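Local coordinates for protein luciferase (Lingulodinium polyedrum, PDB 1VPR) that catalyses the light-emitting oxidation of an open tetrapyrrole luciferin by molecular oxygen, through homologous pH-regulated luciferase domains, of which this is the third, at residues D27-G32 and F58-E63; R104-N109 and F287-T292. All blocks are in the same frame, centred on the assembly; numbering follows the deposited sequence.

Contact 1. Residues D27-G32 and F58-E63; sequences DNFKNG and FHYLLE
Asn28 and Tyr60 reach out from opposite directions, one from beside the short strand 29-30, the other from a helix, and meet through a single polar bond. The backbones stay well apart, with 11.4 Å between the CA atoms of Asn28 and Tyr60, so side chains alone make the junction. The polar part is a hydrogen bond that Asn28 ND2 donates to Tyr60 OH, 3.0 Å away. With an angle of 167° at the hydrogen it is nearly straight, and the phenol oxygen lies close to the plane of the amide. The amide and the tyrosine ring are turned almost perpendicular, their planes 89° apart. Tyr60 can reach this far because its CG stands anti to the backbone N (chi1 174°), carrying the ring out from the helix. The phenol oxygen has a second hydrogen-bond partner in His34 NE2, so two nitrogens hold it and limit how the ring can shift. His34 ties this contact to the histidines of the N-terminal bundle, which in this family are thought to regulate activity by pH; its protonation probably alters the bond network here.

Van der Waals contact adds little: Phe29 CE2 lies 3.6 Å from Tyr60 OH, which approaches the phenyl ring obliquely. The same phenyl ring stacks with His34, which therefore joins both aromatic residues of the contact.

Within the helical bundle domain, strand 29-30 pairs with strand 33-34, and Val49 of strand 47-49 touches both Asn28 and Tyr60. Phe54 meets the Tyr60 ring edge-to-face. On helix 57-65, Phe58 packs on helices 172-181 and 187-197 and Leu62 on the first of these, so the contact ties the small N-terminal hairpins to a cluster of three helices.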
ATOM      1  N   ASP A  27      13.959  -5.529  18.129  1.00 38.59           N
ATOM      2  CA  ASP A  27      14.570  -5.125  16.872  1.00 39.03           C
ATOM      3  C   ASP A  27      13.685  -5.284  15.627  1.00 37.25           C
ATOM      4  O   ASP A  27      14.183  -5.244  14.503  1.00 36.87           O
ATOM      5  CB  ASP A  27      15.880  -5.895  16.674  1.00 42.70           C
ATOM      6  CG  ASP A  27      16.858  -5.159  15.770  1.00 45.83           C
ATOM      7  OD1 ASP A  27      17.391  -4.102  16.193  1.00 48.08           O
ATOM      8  OD2 ASP A  27      17.087  -5.634  14.633  1.00 48.60           O
ATOM      9  N   ASN A  28      12.379  -5.442  15.808  1.00 34.50           N
ATOM     10  CA  ASN A  28      11.500  -5.608  14.654  1.00 33.32           C
ATOM     11  C   ASN A  28      11.436  -4.381  13.742  1.00 32.43           C
ATOM     12  O   ASN A  28      11.199  -4.513  12.537  1.00 32.46           O
ATOM     13  CB  ASN A  28      10.089  -6.004  15.116  1.00 31.24           C
ATOM     14  CG  ASN A  28      10.000  -7.470  15.501  1.00 32.35           C
ATOM     15  OD1 ASN A  28      11.021  -8.161  15.563  1.00 30.83           O
ATOM     16  ND2 ASN A  28       8.783  -7.956  15.754  1.00 31.00           N
ATOM     17  N   PHE A  29      11.666  -3.201  14.314  1.00 31.63           N
ATOM     18  CA  PHE A  29      11.628  -1.937  13.563  1.00 32.95           C
ATOM     19  C   PHE A  29      13.008  -1.291  13.501  1.00 34.08           C
ATOM     20  O   PHE A  29      13.612  -1.009  14.545  1.00 32.98           O
ATOM     21  CB  PHE A  29      10.647  -0.954  14.228  1.00 31.50           C
ATOM     22  CG  PHE A  29       9.207  -1.384  14.157  1.00 31.63           C
ATOM     23  CD1 PHE A  29       8.341  -0.813  13.224  1.00 31.47           C
ATOM     24  CD2 PHE A  29       8.721  -2.383  14.995  1.00 29.09           C
ATOM     25  CE1 PHE A  29       7.017  -1.233  13.132  1.00 29.74           C
ATOM     26  CE2 PHE A  29       7.399  -2.809  14.909  1.00 30.65           C
ATOM     27  CZ  PHE A  29       6.546  -2.233  13.974  1.00 30.80           C
ATOM     28  N   LYS A  30      13.506  -1.042  12.293  1.00 34.40           N
ATOM     29  CA  LYS A  30      14.826  -0.425  12.149  1.00 36.93           C
ATOM     30  C   LYS A  30      15.009   0.184  10.760  1.00 36.57           C
ATOM     31  O   LYS A  30      14.493  -0.341   9.777  1.00 37.24           O
ATOM     32  CB  LYS A  30      15.931  -1.463  12.402  1.00 37.70           C
ATOM     33  CG  LYS A  30      16.186  -2.405  11.233  1.00 40.35           C
ATOM     34  CD  LYS A  30      14.899  -3.095  10.823  1.00 42.64           C
ATOM     35  CE  LYS A  30      15.006  -3.737   9.458  1.00 44.03           C
ATOM     36  NZ  LYS A  30      13.680  -4.329   9.114  1.00 45.72           N
ATOM     37  N   ASN A  31      15.753   1.286  10.693  1.00 36.86           N
ATOM     38  CA  ASN A  31      16.020   1.991   9.436  1.00 36.31           C
ATOM     39  C   ASN A  31      14.751   2.315   8.644  1.00 35.43           C
ATOM     40  O   ASN A  31      14.761   2.358   7.409  1.00 35.37           O
ATOM     41  CB  ASN A  31      16.995   1.175   8.586  1.00 38.78           C
ATOM     42  CG  ASN A  31      18.394   1.146   9.187  1.00 41.53           C
ATOM     43  OD1 ASN A  31      19.297   0.479   8.675  1.00 45.12           O
ATOM     44  ND2 ASN A  31      18.580   1.883  10.280  1.00 42.63           N
ATOM     45  N   GLY A  32      13.666   2.560   9.372  1.00 33.83           N
ATOM     46  CA  GLY A  32      12.394   2.888   8.749  1.00 33.22           C
ATOM     47  C   GLY A  32      11.615   1.674   8.265  1.00 31.28           C
ATOM     48  O   GLY A  32      10.528   1.838   7.702  1.00 30.13           O
ATOM     49  N   PHE A  58      -1.150 -13.268  14.007  1.00 28.37           N
ATOM     50  CA  PHE A  58      -2.271 -12.390  13.702  1.00 27.92           C
ATOM     51  C   PHE A  58      -2.484 -11.407  14.839  1.00 28.52           C
ATOM     52  O   PHE A  58      -2.822 -10.252  14.595  1.00 31.01           O
ATOM     53  CB  PHE A  58      -3.552 -13.196  13.467  1.00 26.35           C
ATOM     54  CG  PHE A  58      -3.581 -13.920  12.143  1.00 24.76           C
ATOM     55  CD1 PHE A  58      -3.575 -15.309  12.095  1.00 24.18           C
ATOM     56  CD2 PHE A  58      -3.635 -13.212  10.951  1.00 25.16           C
ATOM     57  CE1 PHE A  58      -3.622 -15.982  10.879  1.00 25.90           C
ATOM     58  CE2 PHE A  58      -3.681 -13.869   9.721  1.00 22.59           C
ATOM     59  CZ  PHE A  58      -3.676 -15.257   9.681  1.00 26.05           C
ATOM     60  N   HIS A  59      -2.295 -11.859  16.082  1.00 28.85           N
ATOM     61  CA  HIS A  59      -2.456 -10.975  17.229  1.00 26.37           C
ATOM     62  C   HIS A  59      -1.407  -9.870  17.207  1.00 26.15           C
ATOM     63  O   HIS A  59      -1.658  -8.753  17.673  1.00 23.70           O
ATOM     64  CB  HIS A  59      -2.348 -11.748  18.540  1.00 28.85           C
ATOM     65  CG  HIS A  59      -3.534 -12.611  18.817  1.00 30.22           C
ATOM     66  ND1 HIS A  59      -3.798 -13.760  18.103  1.00 30.35           N
ATOM     67  CD2 HIS A  59      -4.570 -12.450  19.672  1.00 31.03           C
ATOM     68  CE1 HIS A  59      -4.952 -14.264  18.504  1.00 31.41           C
ATOM     69  NE2 HIS A  59      -5.440 -13.486  19.457  1.00 30.65           N
ATOM     70  N   TYR A  60      -0.227 -10.182  16.677  1.00 23.59           N
ATOM     71  CA  TYR A  60       0.838  -9.190  16.595  1.00 23.45           C
ATOM     72  C   TYR A  60       0.427  -8.150  15.543  1.00 23.60           C
ATOM     73  O   TYR A  60       0.555  -6.939  15.751  1.00 22.78           O
ATOM     74  CB  TYR A  60       2.146  -9.850  16.175  1.00 23.33           C
ATOM     75  CG  TYR A  60       3.270  -8.866  15.919  1.00 24.62           C
ATOM     76  CD1 TYR A  60       3.864  -8.153  16.965  1.00 24.56           C
ATOM     77  CD2 TYR A  60       3.760  -8.671  14.619  1.00 24.22           C
ATOM     78  CE1 TYR A  60       4.925  -7.269  16.718  1.00 23.81           C
ATOM     79  CE2 TYR A  60       4.820  -7.802  14.363  1.00 23.03           C
ATOM     80  CZ  TYR A  60       5.395  -7.105  15.409  1.00 25.36           C
ATOM     81  OH  TYR A  60       6.434  -6.241  15.143  1.00 25.42           O
ATOM     82  N   LEU A  61      -0.057  -8.636  14.407  1.00 24.36           N
ATOM     83  CA  LEU A  61      -0.495  -7.749  13.336  1.00 25.05           C
ATOM     84  C   LEU A  61      -1.624  -6.835  13.826  1.00 24.69           C
ATOM     85  O   LEU A  61      -1.658  -5.648  13.498  1.00 24.15           O
ATOM     86  CB  LEU A  61      -0.967  -8.568  12.125  1.00 24.52           C
ATOM     87  CG  LEU A  61       0.096  -9.389  11.401  1.00 25.97           C
ATOM     88  CD1 LEU A  61      -0.526  -9.979  10.144  1.00 27.33           C
ATOM     89  CD2 LEU A  61       1.304  -8.511  11.059  1.00 22.78           C
ATOM     90  N   LEU A  62      -2.547  -7.375  14.615  1.00 24.10           N
ATOM     91  CA  LEU A  62      -3.634  -6.548  15.119  1.00 25.13           C
ATOM     92  C   LEU A  62      -3.091  -5.390  15.917  1.00 26.08           C
ATOM     93  O   LEU A  62      -3.564  -4.259  15.775  1.00 26.66           O
ATOM     94  CB  LEU A  62      -4.594  -7.347  15.996  1.00 27.61           C
ATOM     95  CG  LEU A  62      -5.753  -8.032  15.281  1.00 31.55           C
ATOM     96  CD1 LEU A  62      -6.700  -8.600  16.337  1.00 34.44           C
ATOM     97  CD2 LEU A  62      -6.508  -7.022  14.404  1.00 33.04           C
ATOM     98  N   GLU A  63      -2.095  -5.650  16.754  1.00 23.66           N
ATOM     99  CA  GLU A  63      -1.536  -4.572  17.536  1.00 24.78           C
ATOM    100  C   GLU A  63      -0.750  -3.613  16.640  1.00 23.14           C
ATOM    101  O   GLU A  63      -0.740  -2.413  16.882  1.00 22.46           O
ATOM    102  CB  GLU A  63      -0.638  -5.120  18.637  1.00 25.11           C
ATOM    103  CG  GLU A  63      -0.194  -4.071  19.632  1.00 29.50           C
ATOM    104  CD  GLU A  63       0.613  -4.684  20.760  1.00 30.82           C
ATOM    105  OE1 GLU A  63       1.859  -4.572  20.749  1.00 32.34           O
ATOM    106  OE2 GLU A  63      -0.012  -5.297  21.648  1.00 34.83           O
TER

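Contact 2. Residues R104-N109 and F287-T292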
ATOM      1  N   ARG A 104     -19.604   1.932 -13.179  1.00 26.81           N
ATOM      2  CA  ARG A 104     -19.012   1.563 -14.460  1.00 27.27           C
ATOM      3  C   ARG A 104     -17.945   2.553 -14.907  1.00 25.81           C
ATOM      4  O   ARG A 104     -17.563   2.569 -16.074  1.00 27.41           O
ATOM      5  CB  ARG A 104     -20.112   1.452 -15.539  1.00 26.74           C
ATOM      6  CG  ARG A 104     -21.236   0.452 -15.205  1.00 28.94           C
ATOM      7  CD  ARG A 104     -20.701  -0.928 -14.836  1.00 32.76           C
ATOM      8  NE  ARG A 104     -21.778  -1.800 -14.366  1.00 37.16           N
ATOM      9  CZ  ARG A 104     -21.604  -2.866 -13.582  1.00 38.90           C
ATOM     10  NH1 ARG A 104     -20.383  -3.208 -13.172  1.00 37.95           N
ATOM     11  NH2 ARG A 104     -22.657  -3.583 -13.192  1.00 39.19           N
ATOM     12  N   THR A 105     -17.455   3.374 -13.987  1.00 24.00           N
ATOM     13  CA  THR A 105     -16.428   4.356 -14.345  1.00 23.04           C
ATOM     14  C   THR A 105     -15.046   3.933 -13.868  1.00 22.35           C
ATOM     15  O   THR A 105     -14.126   4.746 -13.857  1.00 22.13           O
ATOM     16  CB  THR A 105     -16.716   5.758 -13.726  1.00 23.52           C
ATOM     17  OG1 THR A 105     -16.604   5.669 -12.302  1.00 23.54           O
ATOM     18  CG2 THR A 105     -18.150   6.253 -14.078  1.00 21.29           C
ATOM     19  N   LEU A 106     -14.891   2.671 -13.479  1.00 19.21           N
ATOM     20  CA  LEU A 106     -13.592   2.192 -12.993  1.00 20.67           C
ATOM     21  C   LEU A 106     -12.507   2.134 -14.054  1.00 20.83           C
ATOM     22  O   LEU A 106     -12.789   1.959 -15.243  1.00 19.26           O
ATOM     23  CB  LEU A 106     -13.735   0.818 -12.362  1.00 20.11           C
ATOM     24  CG  LEU A 106     -14.481   0.852 -11.048  1.00 22.88           C
ATOM     25  CD1 LEU A 106     -14.838  -0.572 -10.681  1.00 26.44           C
ATOM     26  CD2 LEU A 106     -13.609   1.496  -9.978  1.00 24.61           C
ATOM     27  N   CYS A 107     -11.267   2.281 -13.593  1.00 17.95           N
ATOM     28  CA  CYS A 107     -10.077   2.271 -14.434  1.00 17.90           C
ATOM     29  C   CYS A 107      -9.962   0.988 -15.227  1.00 16.10           C
ATOM     30  O   CYS A 107     -10.646   0.001 -14.945  1.00 17.27           O
ATOM     31  CB  CYS A 107      -8.820   2.429 -13.560  1.00 16.99           C
ATOM     32  SG  CYS A 107      -8.702   1.130 -12.267  1.00 18.21           S
ATOM     33  N   PHE A 108      -9.083   1.019 -16.222  1.00 18.27           N
ATOM     34  CA  PHE A 108      -8.816  -0.128 -17.101  1.00 18.40           C
ATOM     35  C   PHE A 108     -10.102  -0.640 -17.759  1.00 19.41           C
ATOM     36  O   PHE A 108     -10.237  -1.834 -18.015  1.00 19.76           O
ATOM     37  CB  PHE A 108      -8.150  -1.269 -16.319  1.00 18.30           C
ATOM     38  CG  PHE A 108      -6.716  -0.989 -15.916  1.00 19.58           C
ATOM     39  CD1 PHE A 108      -6.420  -0.526 -14.642  1.00 18.98           C
ATOM     40  CD2 PHE A 108      -5.666  -1.184 -16.825  1.00 18.87           C
ATOM     41  CE1 PHE A 108      -5.097  -0.254 -14.265  1.00 18.78           C
ATOM     42  CE2 PHE A 108      -4.337  -0.913 -16.459  1.00 19.71           C
ATOM     43  CZ  PHE A 108      -4.056  -0.446 -15.169  1.00 19.05           C
ATOM     44  N   ASN A 109     -11.024   0.278 -18.038  1.00 20.72           N
ATOM     45  CA  ASN A 109     -12.315  -0.073 -18.635  1.00 24.16           C
ATOM     46  C   ASN A 109     -13.021  -1.073 -17.734  1.00 23.12           C
ATOM     47  O   ASN A 109     -13.483  -2.120 -18.186  1.00 23.36           O
ATOM     48  CB  ASN A 109     -12.115  -0.657 -20.033  1.00 25.20           C
ATOM     49  CG  ASN A 109     -11.715   0.404 -21.028  1.00 29.67           C
ATOM     50  OD1 ASN A 109     -12.355   1.462 -21.104  1.00 30.27           O
ATOM     51  ND2 ASN A 109     -10.657   0.146 -21.795  1.00 30.71           N
ATOM     52  N   PHE A 287     -14.324  11.677   0.755  1.00 16.00           N
ATOM     53  CA  PHE A 287     -13.994  10.279   0.893  1.00 15.41           C
ATOM     54  C   PHE A 287     -13.009   9.859  -0.188  1.00 15.21           C
ATOM     55  O   PHE A 287     -12.850  10.532  -1.204  1.00 15.98           O
ATOM     56  CB  PHE A 287     -15.246   9.387   0.756  1.00 14.38           C
ATOM     57  CG  PHE A 287     -16.102   9.325   1.993  1.00 15.13           C
ATOM     58  CD1 PHE A 287     -16.905  10.406   2.363  1.00 16.38           C
ATOM     59  CD2 PHE A 287     -16.116   8.180   2.779  1.00 14.33           C
ATOM     60  CE1 PHE A 287     -17.702  10.338   3.492  1.00 16.32           C
ATOM     61  CE2 PHE A 287     -16.911   8.109   3.914  1.00 16.04           C
ATOM     62  CZ  PHE A 287     -17.703   9.184   4.270  1.00 14.14           C
HETATM   63  N   MSE A 288     -12.354   8.732   0.044  1.00 13.72           N
HETATM   64  CA  MSE A 288     -11.445   8.191  -0.930  1.00 15.57           C
HETATM   65  C   MSE A 288     -11.831   6.741  -1.096  1.00 14.74           C
HETATM   66  O   MSE A 288     -11.971   6.022  -0.109  1.00 13.51           O
HETATM   67  CB  MSE A 288      -9.974   8.268  -0.462  1.00 17.39           C
HETATM   68  CG  MSE A 288      -9.071   7.412  -1.344  1.00 18.47           C
HETATM   69 SE   MSE A 288      -7.172   7.542  -0.920  1.00 28.39          SE
HETATM   70  CE  MSE A 288      -6.836   9.102  -1.850  1.00 17.27           C
ATOM     71  N   ARG A 289     -12.015   6.306  -2.336  1.00 14.12           N
ATOM     72  CA  ARG A 289     -12.328   4.918  -2.571  1.00 15.24           C
ATOM     73  C   ARG A 289     -11.174   4.279  -3.311  1.00 15.09           C
ATOM     74  O   ARG A 289     -10.742   4.759  -4.351  1.00 16.51           O
ATOM     75  CB  ARG A 289     -13.615   4.728  -3.394  1.00 15.16           C
ATOM     76  CG  ARG A 289     -13.951   3.235  -3.588  1.00 15.12           C
ATOM     77  CD  ARG A 289     -15.114   3.013  -4.577  1.00 15.68           C
ATOM     78  NE  ARG A 289     -14.764   3.434  -5.941  1.00 17.24           N
ATOM     79  CZ  ARG A 289     -15.661   3.689  -6.899  1.00 19.45           C
ATOM     80  NH1 ARG A 289     -15.264   4.064  -8.106  1.00 18.00           N
ATOM     81  NH2 ARG A 289     -16.962   3.582  -6.647  1.00 18.66           N
ATOM     82  N   GLN A 290     -10.670   3.194  -2.743  1.00 15.62           N
ATOM     83  CA  GLN A 290      -9.577   2.434  -3.342  1.00 15.27           C
ATOM     84  C   GLN A 290     -10.191   1.150  -3.913  1.00 14.69           C
ATOM     85  O   GLN A 290     -10.917   0.447  -3.215  1.00 16.46           O
ATOM     86  CB  GLN A 290      -8.574   2.082  -2.244  1.00 17.17           C
ATOM     87  CG  GLN A 290      -7.385   1.239  -2.666  1.00 15.74           C
ATOM     88  CD  GLN A 290      -6.434   1.024  -1.515  1.00 18.24           C
ATOM     89  OE1 GLN A 290      -5.910   1.984  -0.937  1.00 14.52           O
ATOM     90  NE2 GLN A 290      -6.209  -0.241  -1.167  1.00 17.29           N
ATOM     91  N   ALA A 291      -9.904   0.837  -5.174  1.00 15.06           N
ATOM     92  CA  ALA A 291     -10.455  -0.357  -5.789  1.00 14.37           C
ATOM     93  C   ALA A 291      -9.310  -1.136  -6.423  1.00 13.18           C
ATOM     94  O   ALA A 291      -8.654  -0.639  -7.349  1.00 11.80           O
ATOM     95  CB  ALA A 291     -11.508   0.038  -6.866  1.00 13.33           C
ATOM     96  N   THR A 292      -9.082  -2.347  -5.926  1.00 14.36           N
ATOM     97  CA  THR A 292      -8.014  -3.216  -6.415  1.00 17.04           C
ATOM     98  C   THR A 292      -8.595  -4.471  -7.060  1.00 19.60           C
ATOM     99  O   THR A 292      -9.471  -5.116  -6.487  1.00 19.29           O
ATOM    100  CB  THR A 292      -7.118  -3.663  -5.271  1.00 18.60           C
ATOM    101  OG1 THR A 292      -6.699  -2.515  -4.525  1.00 18.42           O
ATOM    102  CG2 THR A 292      -5.883  -4.381  -5.807  1.00 16.78           C
TER
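Leu106 reaches from segment 104-109 to strand 285-294, where a single methyl group touches both Arg289 and Ala291. Its CB already points toward the strand but stops short of it. At CG the chain of Leu106 is still 4.4 Å from Arg289 NH1 and makes no close contact there. Beyond CG the two methyls part. Leu106 CD1 continues the extended line of the chain, with chi2 at 167°, and stays 5.1 Å from Ala291 CB. CD2, the other branch of Leu106, makes the contact: it lies 3.6 Å from NH1 of Arg289 and 4.0 Å from CB of Ala291. The first approach is oblique to the guanidinium group; the second is an ordinary meeting of apolar methyls.

Arg289 and Ala291 are two residues apart on the strand and so share one of its faces. The arginine leaves the strand extended through its first two torsions and then bends at chi3 (65°), which swings the guanidinium round so that its side chain crosses that of Leu106 at about a right angle. The polar partner of NH1 is Asp103 OD2, with which it forms a salt bridge. The Arg289 side chain also touches Phe300 and Phe302 of the adjoining strand 297-307 and Ala100 of helix 87-100. Leu106 itself also rests on Glu276 of strand 271-282, whose OE1 accepts a hydrogen bond from Cys107 N.

No hydrogen bond crosses between the two segments. The leucine methyl therefore serves as an apolar flank to a buried cation whose charge is answered by Asp103, and the loop is held to the barrel by packing on the strand and by polar bonds beside it.

Contacts 1 and 2 lie on opposite sides of the chain's centre, about 16 and 15 Å from it. Their own centres are 30 Å apart and their nearest atoms about 16 Å, so neither touches the other. They follow in series along the chain: contact 1 belongs to the helical bundle thought to control access to the barrel with pH, whereas contact 2 fixes a loop to a strand of the ten-stranded antiparallel barrel of the catalytic domain, on the same side of that strand as helix 87-100. In calycins the ligand is generally held inside the barrel, and luciferin is probably bound there too, but no ligand or catalytic residue marks the site here.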